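Local coordinates for protein glycosaminoglycan xylosylkinase (Hydra vulgaris, PDB 5XOM) that probably phosphorylates xylose in the glycosaminoglycan linker of proteoglycans, as a secretory-pathway kinase of the Fam20 family, at residues 53-62 with 211-219; 73-82 with 151-159. All blocks are in the same frame, centred on the assembly; numbering follows the deposited sequence.

Contact 1 (53-62 with 211-219); sequences WHDMISVRAL and ILWLPEKWP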
loop_
_atom_site.group_PDB
_atom_site.type_symbol
_atom_site.label_atom_id
_atom_site.label_comp_id
_atom_site.label_asym_id
_atom_site.label_seq_id
_atom_site.Cartn_x
_atom_site.Cartn_y
_atom_site.Cartn_z
ATOM N N TRP A 53 11.474 1.508 3.204
ATOM C CA TRP A 53 11.875 2.834 2.738
ATOM C C TRP A 53 12.651 2.747 1.430
ATOM O O TRP A 53 12.363 3.477 0.474
ATOM C CB TRP A 53 12.704 3.526 3.827
ATOM C CG TRP A 53 13.440 4.795 3.432
ATOM C CD1 TRP A 53 14.742 5.103 3.714
ATOM C CD2 TRP A 53 12.912 5.926 2.718
ATOM N NE1 TRP A 53 15.061 6.344 3.218
ATOM C CE2 TRP A 53 13.956 6.872 2.602
ATOM C CE3 TRP A 53 11.663 6.229 2.162
ATOM C CZ2 TRP A 53 13.788 8.099 1.959
ATOM C CZ3 TRP A 53 11.498 7.449 1.517
ATOM C CH2 TRP A 53 12.558 8.368 1.421
ATOM N N HIS A 54 13.638 1.852 1.361
ATOM C CA HIS A 54 14.467 1.771 0.161
ATOM C C HIS A 54 13.660 1.334 -1.056
ATOM O O HIS A 54 13.935 1.786 -2.171
ATOM C CB HIS A 54 15.639 0.817 0.390
ATOM C CG HIS A 54 16.668 1.337 1.346
ATOM N ND1 HIS A 54 17.974 0.896 1.344
ATOM C CD2 HIS A 54 16.584 2.255 2.338
ATOM C CE1 HIS A 54 18.650 1.523 2.290
ATOM N NE2 HIS A 54 17.829 2.351 2.910
ATOM N N ASP A 55 12.664 0.469 -0.866
ATOM C CA ASP A 55 11.907 -0.088 -1.981
ATOM C C ASP A 55 10.732 0.770 -2.434
ATOM O O ASP A 55 10.201 0.522 -3.523
ATOM C CB ASP A 55 11.371 -1.479 -1.626
ATOM C CG ASP A 55 12.469 -2.500 -1.435
ATOM O OD1 ASP A 55 13.576 -2.307 -1.986
ATOM O OD2 ASP A 55 12.216 -3.502 -0.735
ATOM N N MET A 56 10.292 1.750 -1.644
ATOM C CA MET A 56 9.117 2.510 -2.048
ATOM C C MET A 56 9.450 3.669 -2.979
ATOM O O MET A 56 8.543 4.196 -3.631
ATOM C CB MET A 56 8.346 3.032 -0.818
ATOM C CG MET A 56 8.918 4.276 -0.147
ATOM S SD MET A 56 7.798 5.009 1.089
ATOM C CE MET A 56 7.544 3.643 2.222
ATOM N N ILE A 57 10.719 4.047 -3.099
ATOM C CA ILE A 57 11.098 5.208 -3.899
ATOM C C ILE A 57 11.113 4.844 -5.378
ATOM O O ILE A 57 11.677 3.815 -5.775
ATOM C CB ILE A 57 12.465 5.751 -3.456
ATOM C CG1 ILE A 57 12.413 6.186 -1.995
ATOM C CG2 ILE A 57 12.895 6.922 -4.346
ATOM C CD1 ILE A 57 13.769 6.440 -1.411
ATOM N N SER A 58 10.489 5.690 -6.194
ATOM C CA SER A 58 10.655 5.700 -7.640
ATOM C C SER A 58 10.929 7.135 -8.070
ATOM O O SER A 58 10.864 8.065 -7.263
ATOM C CB SER A 58 9.425 5.129 -8.359
ATOM O OG SER A 58 8.249 5.812 -7.974
ATOM N N VAL A 59 11.234 7.325 -9.356
ATOM C CA VAL A 59 11.712 8.632 -9.790
ATOM C C VAL A 59 10.616 9.691 -9.730
ATOM O O VAL A 59 10.925 10.890 -9.698
ATOM C CB VAL A 59 12.314 8.550 -11.206
ATOM C CG1 VAL A 59 11.230 8.609 -12.275
ATOM C CG2 VAL A 59 13.336 9.665 -11.409
ATOM N N ARG A 60 9.346 9.290 -9.655
ATOM C CA ARG A 60 8.250 10.242 -9.548
ATOM C C ARG A 60 7.509 10.167 -8.216
ATOM O O ARG A 60 6.435 10.767 -8.083
ATOM C CB ARG A 60 7.260 10.028 -10.696
ATOM C CG ARG A 60 7.814 10.423 -12.071
ATOM C CD ARG A 60 8.308 11.880 -12.070
ATOM N NE ARG A 60 7.263 12.814 -11.679
ATOM C CZ ARG A 60 7.391 14.136 -11.700
ATOM N NH1 ARG A 60 8.514 14.739 -12.096
ATOM N NH2 ARG A 60 6.369 14.901 -11.319
ATOM N N ALA A 61 8.068 9.489 -7.214
ATOM C CA ALA A 61 7.419 9.432 -5.904
ATOM C C ALA A 61 8.413 8.947 -4.865
ATOM O O ALA A 61 8.958 7.846 -4.997
ATOM C CB ALA A 61 6.188 8.522 -5.931
ATOM N N LEU A 62 8.637 9.752 -3.823
ATOM C CA LEU A 62 9.449 9.294 -2.705
ATOM C C LEU A 62 8.637 8.455 -1.729
ATOM O O LEU A 62 9.174 7.519 -1.128
ATOM C CB LEU A 62 10.082 10.483 -1.972
ATOM C CG LEU A 62 11.211 11.251 -2.670
ATOM C CD1 LEU A 62 11.792 12.288 -1.700
ATOM C CD2 LEU A 62 12.297 10.314 -3.213
ATOM N N ILE A 211 14.557 13.439 9.934
ATOM C CA ILE A 211 14.266 13.342 8.505
ATOM C C ILE A 211 15.165 12.272 7.900
ATOM O O ILE A 211 16.393 12.350 8.026
ATOM C CB ILE A 211 14.476 14.684 7.783
ATOM C CG1 ILE A 211 13.639 15.790 8.432
ATOM C CG2 ILE A 211 14.108 14.544 6.293
ATOM C CD1 ILE A 211 14.422 16.685 9.371
ATOM N N LEU A 212 14.556 11.290 7.231
ATOM C CA LEU A 212 15.308 10.196 6.622
ATOM C C LEU A 212 16.204 10.665 5.487
ATOM O O LEU A 212 15.784 11.427 4.606
ATOM C CB LEU A 212 14.375 9.126 6.060
ATOM C CG LEU A 212 13.674 8.148 6.983
ATOM C CD1 LEU A 212 12.807 7.233 6.141
ATOM C CD2 LEU A 212 14.692 7.348 7.787
ATOM N N TRP A 213 17.428 10.150 5.480
ATOM C CA TRP A 213 18.261 10.219 4.290
ATOM C C TRP A 213 17.651 9.424 3.150
ATOM O O TRP A 213 17.107 8.335 3.351
ATOM C CB TRP A 213 19.637 9.641 4.569
ATOM C CG TRP A 213 20.585 10.555 5.190
ATOM C CD1 TRP A 213 20.265 11.632 5.951
ATOM C CD2 TRP A 213 21.996 10.509 5.102
ATOM N NE1 TRP A 213 21.424 12.255 6.362
ATOM C CE2 TRP A 213 22.500 11.588 5.853
ATOM C CE3 TRP A 213 22.894 9.650 4.468
ATOM C CZ2 TRP A 213 23.860 11.833 5.984
ATOM C CZ3 TRP A 213 24.244 9.900 4.605
ATOM C CH2 TRP A 213 24.722 10.983 5.358
ATOM N N LEU A 214 17.776 9.959 1.944
ATOM C CA LEU A 214 17.532 9.156 0.762
ATOM C C LEU A 214 18.631 8.100 0.625
ATOM O O LEU A 214 19.792 8.362 0.960
ATOM C CB LEU A 214 17.493 10.041 -0.489
ATOM C CG LEU A 214 16.156 10.704 -0.836
ATOM C CD1 LEU A 214 15.702 11.661 0.265
ATOM C CD2 LEU A 214 16.263 11.432 -2.155
ATOM N N PRO A 215 18.303 6.900 0.158
ATOM C CA PRO A 215 19.340 5.886 -0.041
ATOM C C PRO A 215 20.325 6.305 -1.122
ATOM O O PRO A 215 20.059 7.186 -1.942
ATOM C CB PRO A 215 18.554 4.634 -0.450
ATOM C CG PRO A 215 17.200 5.112 -0.824
ATOM C CD PRO A 215 16.951 6.373 -0.067
ATOM N N GLU A 216 21.493 5.654 -1.100
ATOM C CA GLU A 216 22.570 6.011 -2.019
ATOM C C GLU A 216 22.165 5.823 -3.474
ATOM O O GLU A 216 22.662 6.536 -4.354
ATOM C CB GLU A 216 23.814 5.181 -1.709
ATOM C CG GLU A 216 24.916 5.959 -1.019
ATOM C CD GLU A 216 26.117 5.093 -0.697
ATOM O OE1 GLU A 216 26.810 5.386 0.301
ATOM O OE2 GLU A 216 26.360 4.115 -1.440
ATOM N N LYS A 217 21.275 4.868 -3.745
ATOM C CA LYS A 217 20.779 4.634 -5.099
ATOM C C LYS A 217 20.097 5.866 -5.696
ATOM O O LYS A 217 19.948 5.948 -6.920
ATOM C CB LYS A 217 19.847 3.413 -5.071
ATOM C CG LYS A 217 18.933 3.211 -6.268
ATOM C CD LYS A 217 18.230 1.866 -6.149
ATOM C CE LYS A 217 16.991 1.768 -7.018
ATOM N NZ LYS A 217 15.848 1.213 -6.237
ATOM N N TRP A 218 19.717 6.842 -4.871
ATOM C CA TRP A 218 18.995 8.032 -5.317
ATOM C C TRP A 218 19.798 9.284 -4.987
ATOM O O TRP A 218 19.466 10.020 -4.047
ATOM C CB TRP A 218 17.612 8.095 -4.678
ATOM C CG TRP A 218 16.751 6.967 -5.101
ATOM C CD1 TRP A 218 16.482 5.825 -4.402
ATOM C CD2 TRP A 218 16.057 6.850 -6.349
ATOM N NE1 TRP A 218 15.646 5.010 -5.133
ATOM C CE2 TRP A 218 15.371 5.618 -6.332
ATOM C CE3 TRP A 218 15.937 7.676 -7.471
ATOM C CZ2 TRP A 218 14.581 5.191 -7.395
ATOM C CZ3 TRP A 218 15.154 7.249 -8.528
ATOM C CH2 TRP A 218 14.486 6.018 -8.484
ATOM N N PRO A 219 20.865 9.552 -5.735
ATOM C CA PRO A 219 21.626 10.783 -5.506
ATOM C C PRO A 219 20.811 12.014 -5.877
ATOM O O PRO A 219 19.937 11.979 -6.748
ATOM C CB PRO A 219 22.846 10.621 -6.421
ATOM C CG PRO A 219 22.377 9.711 -7.498
ATOM C CD PRO A 219 21.415 8.760 -6.848
HETATM O O HOH W 1 13.467 2.306 -4.777
#

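Contact 2 (73-82 with 151-159); sequences VLKAMSSAKI and PPVVGRYIN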
loop_
_atom_site.group_PDB
_atom_site.type_symbol
_atom_site.label_atom_id
_atom_site.label_comp_id
_atom_site.label_asym_id
_atom_site.label_seq_id
_atom_site.Cartn_x
_atom_site.Cartn_y
_atom_site.Cartn_z
ATOM N N VAL A 73 7.490 2.766 8.600
ATOM C CA VAL A 73 8.760 3.482 8.576
ATOM C C VAL A 73 8.809 4.526 9.690
ATOM O O VAL A 73 9.807 4.634 10.411
ATOM C CB VAL A 73 8.985 4.104 7.185
ATOM C CG1 VAL A 73 10.227 4.992 7.184
ATOM C CG2 VAL A 73 9.112 3.005 6.133
ATOM N N LEU A 74 7.726 5.293 9.865
ATOM C CA LEU A 74 7.688 6.314 10.915
ATOM C C LEU A 74 7.852 5.696 12.299
ATOM O O LEU A 74 8.563 6.241 13.153
ATOM C CB LEU A 74 6.379 7.104 10.836
ATOM C CG LEU A 74 6.118 7.890 9.549
ATOM C CD1 LEU A 74 4.806 8.683 9.655
ATOM C CD2 LEU A 74 7.290 8.838 9.261
ATOM N N LYS A 75 7.199 4.559 12.543
ATOM C CA LYS A 75 7.337 3.892 13.835
ATOM C C LYS A 75 8.784 3.493 14.097
ATOM O O LYS A 75 9.282 3.629 15.222
ATOM C CB LYS A 75 6.430 2.663 13.888
ATOM C CG LYS A 75 6.433 1.925 15.224
ATOM C CD LYS A 75 5.483 0.734 15.159
ATOM C CE LYS A 75 5.478 -0.050 16.456
ATOM N NZ LYS A 75 5.016 0.810 17.572
ATOM N N ALA A 76 9.481 3.006 13.070
ATOM C CA ALA A 76 10.877 2.628 13.261
ATOM C C ALA A 76 11.746 3.846 13.540
ATOM O O ALA A 76 12.638 3.794 14.394
ATOM C CB ALA A 76 11.392 1.873 12.036
ATOM N N MET A 77 11.522 4.944 12.807
ATOM C CA MET A 77 12.241 6.186 13.094
ATOM C C MET A 77 11.985 6.650 14.521
ATOM O O MET A 77 12.883 7.182 15.184
ATOM C CB MET A 77 11.840 7.290 12.112
ATOM C CG MET A 77 12.204 7.032 10.653
ATOM S SD MET A 77 11.314 8.168 9.568
ATOM C CE MET A 77 12.068 9.744 10.009
ATOM N N SER A 78 10.758 6.466 15.005
ATOM C CA SER A 78 10.392 6.964 16.323
ATOM C C SER A 78 11.126 6.226 17.434
ATOM O O SER A 78 11.487 6.839 18.444
ATOM C CB SER A 78 8.881 6.846 16.507
ATOM O OG SER A 78 8.532 7.013 17.862
ATOM N N SER A 79 11.399 4.931 17.258
ATOM C CA SER A 79 11.912 4.114 18.349
ATOM C C SER A 79 13.312 3.551 18.141
ATOM O O SER A 79 13.892 3.042 19.105
ATOM C CB SER A 79 10.951 2.946 18.628
ATOM O OG SER A 79 10.807 2.128 17.481
ATOM N N ALA A 80 13.880 3.635 16.938
ATOM C CA ALA A 80 15.179 3.023 16.680
ATOM C C ALA A 80 16.268 3.601 17.579
ATOM O O ALA A 80 16.305 4.804 17.852
ATOM C CB ALA A 80 15.574 3.206 15.215
ATOM N N LYS A 81 17.154 2.721 18.040
ATOM C CA LYS A 81 18.305 3.132 18.833
ATOM C C LYS A 81 19.286 3.941 17.991
ATOM O O LYS A 81 19.570 3.605 16.838
ATOM C CB LYS A 81 19.005 1.899 19.413
ATOM C CG LYS A 81 20.280 2.194 20.192
ATOM C CD LYS A 81 20.894 0.919 20.764
ATOM C CE LYS A 81 22.144 1.223 21.579
ATOM N NZ LYS A 81 23.252 1.755 20.734
ATOM N N ILE A 82 19.815 5.009 18.580
ATOM C CA ILE A 82 20.826 5.838 17.935
ATOM C C ILE A 82 22.198 5.228 18.203
ATOM O O ILE A 82 22.614 5.095 19.359
ATOM C CB ILE A 82 20.757 7.284 18.443
ATOM C CG1 ILE A 82 19.405 7.907 18.081
ATOM C CG2 ILE A 82 21.917 8.113 17.888
ATOM C CD1 ILE A 82 19.151 9.242 18.760
ATOM N N PRO A 151 10.715 13.375 1.981
ATOM C CA PRO A 151 11.183 12.239 2.765
ATOM C C PRO A 151 10.409 12.166 4.137
ATOM O O PRO A 151 10.021 13.208 4.651
ATOM C CB PRO A 151 12.666 12.508 2.998
ATOM C CG PRO A 151 12.992 13.756 2.287
ATOM C CD PRO A 151 11.754 14.407 1.790
ATOM N N PRO A 152 10.222 10.962 4.631
ATOM C CA PRO A 152 9.521 10.813 5.934
ATOM C C PRO A 152 10.169 11.608 7.065
ATOM O O PRO A 152 11.393 11.665 7.201
ATOM C CB PRO A 152 9.600 9.302 6.193
ATOM C CG PRO A 152 9.677 8.681 4.829
ATOM C CD PRO A 152 10.242 9.706 3.862
ATOM N N VAL A 153 9.316 12.213 7.897
ATOM C CA VAL A 153 9.721 13.005 9.058
ATOM C C VAL A 153 8.933 12.545 10.276
ATOM O O VAL A 153 7.715 12.346 10.199
ATOM C CB VAL A 153 9.492 14.512 8.824
ATOM C CG1 VAL A 153 9.991 15.318 10.018
ATOM C CG2 VAL A 153 10.151 14.974 7.517
ATOM N N VAL A 154 9.611 12.417 11.416
ATOM C CA VAL A 154 8.941 12.101 12.673
ATOM C C VAL A 154 9.453 13.017 13.778
ATOM O O VAL A 154 10.634 13.391 13.804
ATOM C CB VAL A 154 9.135 10.617 13.064
ATOM C CG1 VAL A 154 10.458 10.400 13.796
ATOM C CG2 VAL A 154 8.003 10.167 13.918
ATOM N N GLY A 155 8.543 13.401 14.677
ATOM C CA GLY A 155 8.940 14.075 15.890
ATOM C C GLY A 155 9.437 13.087 16.927
ATOM O O GLY A 155 9.042 11.921 16.953
ATOM N N ARG A 156 10.349 13.552 17.777
ATOM C CA ARG A 156 10.865 12.654 18.794
ATOM C C ARG A 156 11.486 13.436 19.939
ATOM O O ARG A 156 12.117 14.470 19.716
ATOM C CB ARG A 156 11.906 11.722 18.187
ATOM C CG ARG A 156 12.486 10.750 19.167
ATOM C CD ARG A 156 13.195 9.641 18.407
ATOM N NE ARG A 156 14.123 8.901 19.246
ATOM C CZ ARG A 156 14.806 7.843 18.833
ATOM N NH1 ARG A 156 14.683 7.365 17.589
ATOM N NH2 ARG A 156 15.632 7.217 19.669
ATOM N N TYR A 157 11.317 12.921 21.157
ATOM C CA TYR A 157 11.979 13.456 22.342
ATOM C C TYR A 157 13.263 12.672 22.582
ATOM O O TYR A 157 13.216 11.469 22.850
ATOM C CB TYR A 157 11.071 13.376 23.567
ATOM C CG TYR A 157 9.791 14.180 23.452
ATOM C CD1 TYR A 157 9.797 15.559 23.627
ATOM C CD2 TYR A 157 8.575 13.554 23.197
ATOM C CE1 TYR A 157 8.630 16.301 23.534
ATOM C CE2 TYR A 157 7.398 14.288 23.107
ATOM C CZ TYR A 157 7.435 15.659 23.275
ATOM O OH TYR A 157 6.272 16.388 23.188
ATOM N N ILE A 158 14.401 13.348 22.465
ATOM C CA ILE A 158 15.719 12.726 22.551
ATOM C C ILE A 158 16.303 12.990 23.930
ATOM O O ILE A 158 16.431 14.149 24.341
ATOM C CB ILE A 158 16.668 13.269 21.470
ATOM C CG1 ILE A 158 16.084 13.068 20.065
ATOM C CG2 ILE A 158 18.022 12.601 21.598
ATOM C CD1 ILE A 158 16.081 11.629 19.595
ATOM N N ASN A 159 16.678 11.928 24.642
ATOM C CA ASN A 159 17.461 12.084 25.868
ATOM C C ASN A 159 18.918 12.284 25.464
ATOM O O ASN A 159 19.615 11.325 25.129
ATOM C CB ASN A 159 17.309 10.869 26.775
ATOM C CG ASN A 159 18.092 11.011 28.075
ATOM O OD1 ASN A 159 19.219 11.507 28.098
ATOM N ND2 ASN A 159 17.496 10.563 29.163
HETATM O O HOH W 2 9.339 9.592 18.607
#

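Contact 1 (53-62 with 211-219)
Trp53 meets the segment 211-219 with both its ring face and its N-H. Its CG lies anti to the backbone N (chi1 168°), which swings the indole out from helix 49-56 across the end of strand 205-212. Leu212 CD1 sits over the five-membered ring, 3.5 Å from its centroid. At the edge, in the ring plane, Trp53 NE1 donates to Trp213 O at 2.9 Å, with an N-H...O angle of 153°. This bond satisfies a buried indole nitrogen and fixes the turn of the ring. The opposite face of the indole is covered by Ile57 CD1. Ile57 CD1 also abuts Pro215 CD at 3.5 Å, a tight carbon contact. The other branch, Ile57 CG2, lies on the Trp218 indole, 3.4 Å from CE2. Ile57 is thus wedged between two tryptophans.

The His54 side is looser and partly exposed. Pro215 CB stands over the centre of the imidazole, 4.0 Å from its centroid. A water receives a bond from Lys217 NZ and donates to His54 O (2.7 Å) and Ile57 O; its link to Trp218 NE1 is weak.

The contact joins the end of helix 49-56 to the exit of strand 205-212, in a sheet consistent with a kinase-like N-lobe. Strand 280-286 borders it through Ile284 and Asn286, which touches Trp218, while Val73 and Met77 of helix 67-79 pack on Leu212.

Contact 2 (73-82 with 151-159)
Helix 73-79 runs along strand 153-159 in nearly the same direction, at 32° and with 8.2 Å between the axes at closest approach. The nearest CA pairs are Leu74 with Val154 and Ser78 with Arg156, each 6.2 Å apart. At the start of the strand the packing is apolar. Leu74 CD2 and Met77 SD both press on Pro152 CB, the sulfur from 4.0 Å. Met77 bends at chi3 (68°), which carries CE to 3.5 Å from Pro152 O.

The extended Arg156 chain reaches the C-terminal end of the helix, where carbonyls lack helical partners. Arg156 NH1 donates to Met77 O at 3.0 Å and to Ala80 O at 3.0 Å. Arg156 NH2 also reaches Ala80 O (3.1 Å), so one oxygen is gripped end-on by two nitrogens. Ser78 O lies over one guanidinium face and Ile82 CD1 over the other. Glu163 forms a salt bridge with NH2. A water links Ser78 OG to Gly155 O.

The helix covers edge strand 153-159 of the antiparallel sheet, whose strand order fits a kinase N-lobe. Strand 205-212 pairs with that strand, helix 132-144 packs on Val153, and Phe45 of the second subunit covers Leu74, Ser78 and Val154.

Overall arrangement
Both contacts dock an N-terminal helix and the chain after it onto one antiparallel sheet, where strands 205-212 and 153-159 are neighbours. Their centres are about 17 Å apart, and contact 2 is nested inside the loop closed by contact 1. They meet at Leu212 and Pro152: Leu212 CG packs on Met77 SD, and Trp53 CZ3 on Pro152 CD. Contact 1 is partly buried, built mainly of loops, aromatic faces and prolines. Contact 2 is more buried and joins regular helix to strand. Its charged arginine binds carbonyls at a helix end. Each contact has one bridging water. Only contact 2 also touches the second subunit.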